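Local coordinates for putative two-component sensor histidine kinase protein (Sinorhizobium meliloti, PDB 3HCY), which probably acts as a sensor histidine kinase that transfers phosphate from ATP to a protein histidine, this chain being its GAF domain, at residues A[7-12]-A[37-42]; A[23-28]-A[107-112]; A[69-74]-A[113-118]. All coordinates share one frame; numbering follows the deposited sequence.

The three contacts tie together one GAF domain, whose five-stranded antiparallel sheet packs against helices 5-19 and 120-146. Contacts 1 and 2 are neighbours, with centres about 8 Å apart, and share the sheet: Ala39 O lies 2.9 Å from Ile26 N and Arg41 O lies 2.7 Å from Ala24 N, so strand 23-29 runs between the other strands of the two contacts. Contact 3 sits about 15 Å from contact 2, centre to centre, where the chain leaves strand 104-112; a salt bridge, Arg23 NE to Asp113 OD1 at 2.8 Å, joins them. Contacts 1 and 3 do not touch, their nearest atoms being about 7 Å apart.

Contact 1: residues A[7-12]-A[37-42]; sequences VYEATL and FVAARG
Tyr8 and Ala39 have the nearest CA atoms where the axes of helix 7-12 and strand 39-41 approach to 8.7 Å, at 32° to each other, with both chains heading roughly the same way. This is the N-terminal helix of the GAF fold, lying against the edge strand of the central antiparallel sheet. The strand carries a classic beta bulge, with Val38 and Ala39 both opposite Ile26 on the neighbouring strand, and both direct their CB atoms toward the helix. From Val38 the CG2 methyl sits over one face of the Tyr8 ring, 3.5 Å from its centroid and displaced toward the CE2 and CZ rim, a CH-pi contact in which the two side chains cross at about a right angle. Ala39 CB comes next, fitting between the helix residues one turn apart: it is 3.7 Å from Tyr8 CB and 3.8 Å from Leu12 CD1. Beyond the strand contact, Tyr8 also packs on Leu133 of helix 120-146, so its side chain lies where the two helices and the strand meet.

The polar half belongs to Arg41. The Glu9 chain is bent about CB-CG (chi2 -45°), which swings CD toward the strand, and OE1 meets Arg41 NH1 at 2.7 Å in a salt bridge that reaches the guanidinium at its edge, with the carboxylate and guanidinium planes 51° apart. The other terminal nitrogen, NH2, turns to Asp13 one helical turn on, so the arginine bridges two acidic residues of helix 5-19. Arg139 of the second subunit packs on both Glu9 and Arg41, placing this end of the contact at the dimer interface. Leu12 supplies the apolar floor: its CB lies 3.3 Å above the guanidinium plane, directly over the centre of the group.

Contact 2: residues A[23-28]-A[107-112]; sequences RASILL and KFMTYY
Ser25 and Met109 make the middle of three hydrogen-bonded pairs that join strands 23-28 and 107-112 in antiparallel register, deep in the GAF sheet. Ser25 N gives to Met109 O at 3.0 Å, and Ser25 O receives Met109 N. Leu27 N gives to Lys107 O, and Lys107 N to Leu27 O, each at 2.8 Å, the first almost straight at 178°. The far pair is less even: Tyr111 N reaches Arg23 O at 2.9 Å, while Arg23 N to Tyr111 O is weak at 3.4 Å. Ala24 and Ile26, in the non-hydrogen-bonded pairs, send their backbone polar groups to strand 35-41 instead, and Phe108 turns to Phe96 on strand 92-99.

One side-chain bond is added to this ladder. Tyr111 has CG anti to its own carbonyl carbon (chi1 -57°). An edge of its ring passes Arg23 C, Ala24 N and Ser25 CB, and its OH ends 2.9 Å from Ser25 OG; either hydroxyl could be the donor. Beside them, Leu27 CD1 packs 3.7 Å from Met109 CG. On the other face, Ala24, Ile26, Phe108 and Thr110 form the side that meets helix 5-19.

Arg23 finds its polar partners elsewhere: NE pairs with Asp113, and NH1 with Glu88 and Gly42 O. Lys107 NZ makes a weak bond to His54 O. With strand 23-28 bonded on both sides and 107-112 carried on to strand 92-99 through Phe108 and Phe96, the chemistry implies a mostly buried pair of central strands, in which the Ser25 and Tyr111 hydroxyls satisfy one another.

Contact 3: residues A[69-74]-A[113-118]; sequences VENVDD and DRPHRF
Pro115 and His116 run alongside Glu70 and Asn71, two loops meeting where strands 67-69 and 104-112 have just ended. The second loop is fastened at its start, where Asp113 N bonds to Asp22. At Pro115 the ring lies parallel to the Asn71 side chain, and the proline CG is 3.4 Å from Asn71 ND2. Asn71 has CG anti to its backbone N (chi1 -160°), and its other amide atom, OD1, turns back into its own loop to accept Asp73 N at 3.0 Å.

His116 makes the one backbone hydrogen bond across the contact: its N gives to Glu70 O at 3.0 Å, the N-H directed at an in-plane lone pair of that oxygen with an N-H...O angle of 160°. The same oxygen receives a CA-H...O contact from Pro115, while His116 O takes another from Glu70 CA. The imidazole leads away from Glu70, stacking on Tyr112 and placing ND1 3.6 Å above the Phe118 ring, over its centre.

Arg117 meets the extended Glu70 side chain through its backbone: Glu70 OE2 lies 3.8 Å from Arg117 CA. At Phe118 the ring presents its edge to the other loop, with CD1 4.0 Å from Glu70 CG and CE1 4.0 Å from Val69 O. Ring and carboxylate planes are only 14° apart as the Glu70 chain and the Phe118 side chain pass antiparallel. Phe118 also packs on Ile123, just inside helix 120-146. This is loop-to-loop packing at one end of a GAF sheet, beside the entry to its long C-terminal helix, with an Asx turn at Asn71 shaping the exposed side.

Contact 1: residues A[7-12]-A[37-42]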
loop_
_atom_site.group_PDB
_atom_site.type_symbol
_atom_site.label_atom_id
_atom_site.label_comp_id
_atom_site.label_asym_id
_atom_site.label_seq_id
_atom_site.Cartn_x
_atom_site.Cartn_y
_atom_site.Cartn_z
ATOM N N VAL A 7 6.508 5.748 -6.731
ATOM C CA VAL A 7 5.570 5.316 -5.715
ATOM C C VAL A 7 4.161 5.547 -6.221
ATOM O O VAL A 7 3.253 4.742 -5.954
ATOM C CB VAL A 7 5.720 6.010 -4.361
ATOM C CG1 VAL A 7 4.683 5.452 -3.426
ATOM C CG2 VAL A 7 7.116 5.825 -3.765
ATOM N N TYR A 8 3.969 6.641 -6.971
ATOM C CA TYR A 8 2.632 6.927 -7.549
ATOM C C TYR A 8 2.232 5.874 -8.590
ATOM O O TYR A 8 1.139 5.323 -8.524
ATOM C CB TYR A 8 2.583 8.306 -8.203
ATOM C CG TYR A 8 2.809 9.508 -7.287
ATOM C CD1 TYR A 8 2.449 9.498 -5.956
ATOM C CD2 TYR A 8 3.356 10.670 -7.789
ATOM C CE1 TYR A 8 2.659 10.607 -5.150
ATOM C CE2 TYR A 8 3.554 11.759 -7.011
ATOM C CZ TYR A 8 3.197 11.733 -5.702
ATOM O OH TYR A 8 3.418 12.850 -4.952
ATOM N N GLU A 9 3.113 5.598 -9.545
ATOM C CA GLU A 9 2.841 4.554 -10.525
ATOM C C GLU A 9 2.588 3.132 -9.905
ATOM O O GLU A 9 1.669 2.397 -10.367
ATOM C CB GLU A 9 3.959 4.492 -11.580
ATOM C CG GLU A 9 4.090 5.685 -12.499
ATOM C CD GLU A 9 2.750 6.241 -13.089
ATOM O OE1 GLU A 9 1.965 5.545 -13.819
ATOM O OE2 GLU A 9 2.478 7.444 -12.826
ATOM N N ALA A 10 3.376 2.771 -8.877
ATOM C CA ALA A 10 3.190 1.500 -8.138
ATOM C C ALA A 10 1.799 1.451 -7.517
ATOM O O ALA A 10 1.146 0.360 -7.440
ATOM C CB ALA A 10 4.298 1.329 -6.992
ATOM N N THR A 11 1.359 2.624 -7.030
ATOM C CA THR A 11 0.094 2.662 -6.337
ATOM C C THR A 11 -0.993 2.444 -7.362
ATOM O O THR A 11 -1.935 1.689 -7.153
ATOM C CB THR A 11 -0.172 3.972 -5.646
ATOM O OG1 THR A 11 0.843 4.244 -4.687
ATOM C CG2 THR A 11 -1.432 3.882 -4.943
ATOM N N LEU A 12 -0.845 3.121 -8.485
ATOM C CA LEU A 12 -1.780 2.994 -9.563
ATOM C C LEU A 12 -1.782 1.508 -10.025
ATOM O O LEU A 12 -2.850 0.936 -10.348
ATOM C CB LEU A 12 -1.418 4.001 -10.697
ATOM C CG LEU A 12 -1.495 5.546 -10.481
ATOM C CD1 LEU A 12 -0.960 6.346 -11.668
ATOM C CD2 LEU A 12 -2.913 6.070 -10.029
ATOM N N PHE A 37 -3.981 16.978 -9.422
ATOM C CA PHE A 37 -3.478 15.696 -9.930
ATOM C C PHE A 37 -1.965 15.678 -9.875
ATOM O O PHE A 37 -1.406 16.715 -10.092
ATOM C CB PHE A 37 -3.986 15.444 -11.348
ATOM C CG PHE A 37 -5.492 15.316 -11.401
ATOM C CD1 PHE A 37 -6.098 14.068 -11.268
ATOM C CD2 PHE A 37 -6.287 16.432 -11.490
ATOM C CE1 PHE A 37 -7.481 13.932 -11.278
ATOM C CE2 PHE A 37 -7.654 16.326 -11.493
ATOM C CZ PHE A 37 -8.272 15.068 -11.390
ATOM N N VAL A 38 -1.374 14.551 -9.433
ATOM C CA VAL A 38 0.047 14.243 -9.472
ATOM C C VAL A 38 0.278 12.932 -10.237
ATOM O O VAL A 38 1.415 12.568 -10.587
ATOM C CB VAL A 38 0.627 14.062 -8.039
ATOM C CG1 VAL A 38 0.098 15.167 -7.054
ATOM C CG2 VAL A 38 0.345 12.644 -7.493
ATOM N N ALA A 39 -0.808 12.204 -10.510
ATOM C CA ALA A 39 -0.716 10.962 -11.297
ATOM C C ALA A 39 -2.082 10.462 -11.660
ATOM O O ALA A 39 -3.048 10.753 -10.922
ATOM C CB ALA A 39 0.058 9.847 -10.506
ATOM N N ALA A 40 -2.173 9.693 -12.758
ATOM C CA ALA A 40 -3.486 9.251 -13.245
ATOM C C ALA A 40 -3.439 8.237 -14.353
ATOM O O ALA A 40 -2.497 8.202 -15.116
ATOM C CB ALA A 40 -4.324 10.473 -13.682
ATOM N N ARG A 41 -4.454 7.379 -14.431
ATOM C CA ARG A 41 -4.808 6.745 -15.705
ATOM C C ARG A 41 -6.252 6.368 -15.790
ATOM O O ARG A 41 -6.850 6.203 -14.766
ATOM C CB ARG A 41 -3.999 5.475 -15.898
ATOM C CG ARG A 41 -3.742 4.591 -14.746
ATOM C CD ARG A 41 -2.267 4.042 -14.930
ATOM N NE ARG A 41 -1.868 2.886 -14.091
ATOM C CZ ARG A 41 -0.634 2.607 -13.653
ATOM N NH1 ARG A 41 0.397 3.408 -13.858
ATOM N NH2 ARG A 41 -0.459 1.525 -12.926
ATOM N N GLY A 42 -6.881 6.223 -16.943
ATOM C CA GLY A 42 -6.773 7.027 -18.102
ATOM C C GLY A 42 -7.900 8.069 -17.878
ATOM O O GLY A 42 -9.035 7.872 -18.250
#

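Contact 2: residues A[23-28]-A[107-112]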
loop_
_atom_site.group_PDB
_atom_site.type_symbol
_atom_site.label_atom_id
_atom_site.label_comp_id
_atom_site.label_asym_id
_atom_site.label_seq_id
_atom_site.Cartn_x
_atom_site.Cartn_y
_atom_site.Cartn_z
ATOM N N ARG A 23 -10.489 3.497 -14.209
ATOM C CA ARG A 23 -9.520 4.564 -14.248
ATOM C C ARG A 23 -9.284 4.899 -12.792
ATOM O O ARG A 23 -10.125 4.556 -11.945
ATOM C CB ARG A 23 -10.041 5.822 -14.968
ATOM C CG ARG A 23 -11.140 5.655 -16.009
ATOM C CD ARG A 23 -11.730 7.000 -16.363
ATOM N NE ARG A 23 -12.866 6.937 -17.279
ATOM C CZ ARG A 23 -12.975 7.649 -18.411
ATOM N NH1 ARG A 23 -12.009 8.496 -18.784
ATOM N NH2 ARG A 23 -14.067 7.531 -19.191
ATOM N N ALA A 24 -8.156 5.550 -12.511
ATOM C CA ALA A 24 -7.781 5.957 -11.180
ATOM C C ALA A 24 -6.842 7.235 -11.188
ATOM O O ALA A 24 -6.220 7.591 -12.215
ATOM C CB ALA A 24 -7.142 4.793 -10.459
ATOM N N SER A 25 -6.759 7.937 -10.045
ATOM C CA SER A 25 -5.886 9.112 -9.952
ATOM C C SER A 25 -5.414 9.387 -8.534
ATOM O O SER A 25 -6.028 8.896 -7.569
ATOM C CB SER A 25 -6.662 10.314 -10.416
ATOM O OG SER A 25 -7.851 10.462 -9.627
ATOM N N ILE A 26 -4.353 10.193 -8.405
ATOM C CA ILE A 26 -3.919 10.698 -7.079
ATOM C C ILE A 26 -3.858 12.214 -7.150
ATOM O O ILE A 26 -3.337 12.763 -8.130
ATOM C CB ILE A 26 -2.523 10.138 -6.621
ATOM C CG1 ILE A 26 -2.522 8.582 -6.676
ATOM C CG2 ILE A 26 -2.158 10.689 -5.227
ATOM C CD1 ILE A 26 -1.175 7.834 -6.880
ATOM N N LEU A 27 -4.397 12.893 -6.134
ATOM C CA LEU A 27 -4.316 14.340 -6.092
ATOM C C LEU A 27 -3.796 14.750 -4.711
ATOM O O LEU A 27 -4.091 14.130 -3.683
ATOM C CB LEU A 27 -5.686 15.010 -6.422
ATOM C CG LEU A 27 -6.508 14.605 -7.680
ATOM C CD1 LEU A 27 -7.096 13.155 -7.577
ATOM C CD2 LEU A 27 -7.638 15.554 -8.046
ATOM N N LEU A 28 -3.055 15.841 -4.696
ATOM C CA LEU A 28 -2.464 16.357 -3.462
ATOM C C LEU A 28 -2.708 17.873 -3.338
ATOM O O LEU A 28 -2.889 18.561 -4.337
ATOM C CB LEU A 28 -0.936 16.039 -3.448
ATOM C CG LEU A 28 -0.543 14.568 -3.190
ATOM C CD1 LEU A 28 0.922 14.455 -3.078
ATOM C CD2 LEU A 28 -1.201 14.053 -1.933
ATOM N N LYS A 107 -5.928 13.056 -1.924
ATOM C CA LYS A 107 -6.971 12.071 -2.103
ATOM C C LYS A 107 -6.549 11.183 -3.252
ATOM O O LYS A 107 -5.695 11.581 -4.045
ATOM C CB LYS A 107 -8.341 12.750 -2.377
ATOM C CG LYS A 107 -8.594 13.418 -3.826
ATOM C CD LYS A 107 -9.930 14.295 -3.797
ATOM C CE LYS A 107 -10.609 14.600 -5.162
ATOM N NZ LYS A 107 -11.943 15.342 -4.950
ATOM N N PHE A 108 -7.117 9.985 -3.310
ATOM C CA PHE A 108 -6.971 9.172 -4.503
ATOM C C PHE A 108 -8.340 8.635 -4.870
ATOM O O PHE A 108 -9.195 8.460 -4.002
ATOM C CB PHE A 108 -5.861 8.073 -4.380
ATOM C CG PHE A 108 -6.379 6.665 -4.131
ATOM C CD1 PHE A 108 -6.879 5.912 -5.153
ATOM C CD2 PHE A 108 -6.343 6.114 -2.883
ATOM C CE1 PHE A 108 -7.356 4.637 -4.918
ATOM C CE2 PHE A 108 -6.822 4.857 -2.644
ATOM C CZ PHE A 108 -7.339 4.127 -3.648
ATOM N N MET A 109 -8.538 8.451 -6.174
ATOM C CA MET A 109 -9.863 8.330 -6.742
ATOM C C MET A 109 -9.867 7.057 -7.564
ATOM O O MET A 109 -8.887 6.751 -8.288
ATOM C CB MET A 109 -10.240 9.534 -7.674
ATOM C CG MET A 109 -10.094 10.983 -7.136
ATOM S SD MET A 109 -11.389 11.381 -6.033
ATOM C CE MET A 109 -12.764 10.654 -6.901
ATOM N N THR A 110 -10.979 6.341 -7.455
ATOM C CA THR A 110 -11.282 5.272 -8.377
ATOM C C THR A 110 -12.477 5.759 -9.163
ATOM O O THR A 110 -13.363 6.363 -8.604
ATOM C CB THR A 110 -11.695 4.044 -7.634
ATOM O OG1 THR A 110 -12.706 4.440 -6.698
ATOM C CG2 THR A 110 -10.515 3.433 -6.913
ATOM N N TYR A 111 -12.474 5.499 -10.454
ATOM C CA TYR A 111 -13.524 5.927 -11.364
ATOM C C TYR A 111 -14.076 4.668 -12.030
ATOM O O TYR A 111 -13.327 3.705 -12.276
ATOM C CB TYR A 111 -12.952 6.850 -12.436
ATOM C CG TYR A 111 -12.253 8.075 -11.908
ATOM C CD1 TYR A 111 -12.972 9.183 -11.483
ATOM C CD2 TYR A 111 -10.860 8.156 -11.858
ATOM C CE1 TYR A 111 -12.327 10.344 -11.004
ATOM C CE2 TYR A 111 -10.212 9.324 -11.376
ATOM C CZ TYR A 111 -10.958 10.393 -10.967
ATOM O OH TYR A 111 -10.369 11.515 -10.478
ATOM N N TYR A 112 -15.372 4.664 -12.298
ATOM C CA TYR A 112 -16.002 3.576 -13.030
ATOM C C TYR A 112 -16.858 4.170 -14.133
ATOM O O TYR A 112 -17.667 5.079 -13.868
ATOM C CB TYR A 112 -16.885 2.748 -12.114
ATOM C CG TYR A 112 -16.120 2.018 -11.037
ATOM C CD1 TYR A 112 -15.810 0.671 -11.167
ATOM C CD2 TYR A 112 -15.723 2.678 -9.875
ATOM C CE1 TYR A 112 -15.153 -0.002 -10.179
ATOM C CE2 TYR A 112 -15.033 2.012 -8.888
ATOM C CZ TYR A 112 -14.755 0.672 -9.040
ATOM O OH TYR A 112 -14.049 0.010 -8.039
#

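Contact 3: residues A[69-74]-A[113-118]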
loop_
_atom_site.group_PDB
_atom_site.type_symbol
_atom_site.label_atom_id
_atom_site.label_comp_id
_atom_site.label_asym_id
_atom_site.label_seq_id
_atom_site.Cartn_x
_atom_site.Cartn_y
_atom_site.Cartn_z
ATOM N N VAL A 69 -19.817 7.663 -4.840
ATOM C CA VAL A 69 -20.827 8.141 -5.779
ATOM C C VAL A 69 -21.103 7.009 -6.773
ATOM O O VAL A 69 -20.333 6.724 -7.693
ATOM C CB VAL A 69 -20.325 9.382 -6.529
ATOM C CG1 VAL A 69 -21.227 9.714 -7.730
ATOM C CG2 VAL A 69 -20.173 10.550 -5.587
ATOM N N GLU A 70 -22.234 6.374 -6.604
ATOM C CA GLU A 70 -22.532 5.151 -7.332
ATOM C C GLU A 70 -23.059 5.414 -8.718
ATOM O O GLU A 70 -22.818 4.623 -9.628
ATOM C CB GLU A 70 -23.541 4.326 -6.543
ATOM C CG GLU A 70 -22.928 3.825 -5.264
ATOM C CD GLU A 70 -23.897 3.071 -4.421
ATOM O OE1 GLU A 70 -25.128 3.105 -4.759
ATOM O OE2 GLU A 70 -23.420 2.463 -3.418
ATOM N N ASN A 71 -23.825 6.497 -8.844
ATOM C CA ASN A 71 -24.299 6.990 -10.128
ATOM C C ASN A 71 -24.185 8.464 -10.100
ATOM O O ASN A 71 -24.716 9.094 -9.181
ATOM C CB ASN A 71 -25.742 6.644 -10.328
ATOM C CG ASN A 71 -26.135 6.681 -11.756
ATOM O OD1 ASN A 71 -25.874 7.661 -12.469
ATOM N ND2 ASN A 71 -26.788 5.610 -12.206
ATOM N N VAL A 72 -23.502 9.007 -11.099
ATOM C CA VAL A 72 -23.264 10.437 -11.150
ATOM C C VAL A 72 -24.589 11.134 -11.239
ATOM O O VAL A 72 -24.774 12.199 -10.615
ATOM C CB VAL A 72 -22.519 10.943 -12.393
ATOM C CG1 VAL A 72 -21.837 12.259 -12.055
ATOM C CG2 VAL A 72 -21.544 9.980 -12.876
ATOM N N ASP A 73 -25.491 10.561 -12.036
ATOM C CA ASP A 73 -26.750 11.206 -12.310
ATOM C C ASP A 73 -27.518 11.411 -11.066
ATOM O O ASP A 73 -28.319 12.309 -10.985
ATOM C CB ASP A 73 -27.578 10.380 -13.266
ATOM C CG ASP A 73 -26.961 10.334 -14.659
ATOM O OD1 ASP A 73 -26.469 11.409 -15.105
ATOM O OD2 ASP A 73 -26.968 9.231 -15.293
ATOM N N ASP A 74 -27.260 10.589 -10.074
ATOM C CA ASP A 74 -27.941 10.729 -8.826
ATOM C C ASP A 74 -27.125 11.497 -7.758
ATOM O O ASP A 74 -27.572 11.599 -6.641
ATOM C CB ASP A 74 -28.406 9.330 -8.382
ATOM C CG ASP A 74 -29.368 8.656 -9.435
ATOM O OD1 ASP A 74 -30.240 9.334 -10.057
ATOM O OD2 ASP A 74 -29.253 7.428 -9.649
ATOM N N ASP A 113 -16.674 3.670 -15.356
ATOM C CA ASP A 113 -17.375 4.178 -16.533
ATOM C C ASP A 113 -18.910 3.838 -16.551
ATOM O O ASP A 113 -19.662 4.369 -17.356
ATOM C CB ASP A 113 -16.728 3.590 -17.794
ATOM C CG ASP A 113 -15.301 4.006 -17.982
ATOM O OD1 ASP A 113 -14.982 5.107 -17.496
ATOM O OD2 ASP A 113 -14.530 3.235 -18.635
ATOM N N ARG A 114 -19.359 2.912 -15.719
ATOM C CA ARG A 114 -20.804 2.653 -15.555
ATOM C C ARG A 114 -21.050 2.610 -14.051
ATOM O O ARG A 114 -20.109 2.487 -13.253
ATOM C CB ARG A 114 -21.296 1.370 -16.259
ATOM C CG ARG A 114 -20.723 0.093 -15.664
ATOM C CD ARG A 114 -21.111 -1.224 -16.400
ATOM N NE ARG A 114 -20.593 -2.469 -15.798
ATOM C CZ ARG A 114 -19.365 -2.986 -15.989
ATOM N NH1 ARG A 114 -18.445 -2.360 -16.753
ATOM N NH2 ARG A 114 -19.032 -4.142 -15.400
ATOM N N PRO A 115 -22.312 2.774 -13.649
ATOM C CA PRO A 115 -22.660 2.756 -12.235
ATOM C C PRO A 115 -22.031 1.624 -11.453
ATOM O O PRO A 115 -21.761 0.554 -11.993
ATOM C CB PRO A 115 -24.166 2.591 -12.265
ATOM C CG PRO A 115 -24.584 3.341 -13.488
ATOM C CD PRO A 115 -23.452 3.211 -14.481
ATOM N N HIS A 116 -21.826 1.875 -10.172
ATOM C CA HIS A 116 -21.095 0.943 -9.354
ATOM C C HIS A 116 -21.400 1.084 -7.838
ATOM O O HIS A 116 -21.188 2.138 -7.240
ATOM C CB HIS A 116 -19.599 1.133 -9.657
ATOM C CG HIS A 116 -18.711 0.207 -8.908
ATOM N ND1 HIS A 116 -18.303 0.464 -7.615
ATOM C CD2 HIS A 116 -18.137 -0.961 -9.262
ATOM C CE1 HIS A 116 -17.513 -0.510 -7.204
ATOM N NE2 HIS A 116 -17.399 -1.390 -8.183
ATOM N N ARG A 117 -21.926 0.016 -7.244
ATOM C CA ARG A 117 -21.998 -0.174 -5.776
ATOM C C ARG A 117 -20.670 -0.629 -5.129
ATOM O O ARG A 117 -19.976 -1.512 -5.617
ATOM C CB ARG A 117 -23.071 -1.210 -5.469
ATOM C CG ARG A 117 -22.626 -2.642 -5.880
ATOM C CD ARG A 117 -21.672 -2.744 -7.205
ATOM N NE ARG A 117 -22.362 -2.430 -8.483
ATOM C CZ ARG A 117 -21.801 -2.390 -9.704
ATOM N NH1 ARG A 117 -20.496 -2.608 -9.900
ATOM N NH2 ARG A 117 -22.571 -2.099 -10.753
ATOM N N PHE A 118 -20.335 -0.056 -4.002
ATOM C CA PHE A 118 -19.018 -0.315 -3.481
ATOM C C PHE A 118 -19.050 -1.425 -2.441
ATOM O O PHE A 118 -19.564 -1.245 -1.348
ATOM C CB PHE A 118 -18.374 0.969 -2.951
ATOM C CG PHE A 118 -18.107 2.003 -4.032
ATOM C CD1 PHE A 118 -19.161 2.669 -4.668
ATOM C CD2 PHE A 118 -16.810 2.297 -4.433
ATOM C CE1 PHE A 118 -18.900 3.627 -5.654
ATOM C CE2 PHE A 118 -16.555 3.253 -5.423
ATOM C CZ PHE A 118 -17.568 3.916 -6.020
#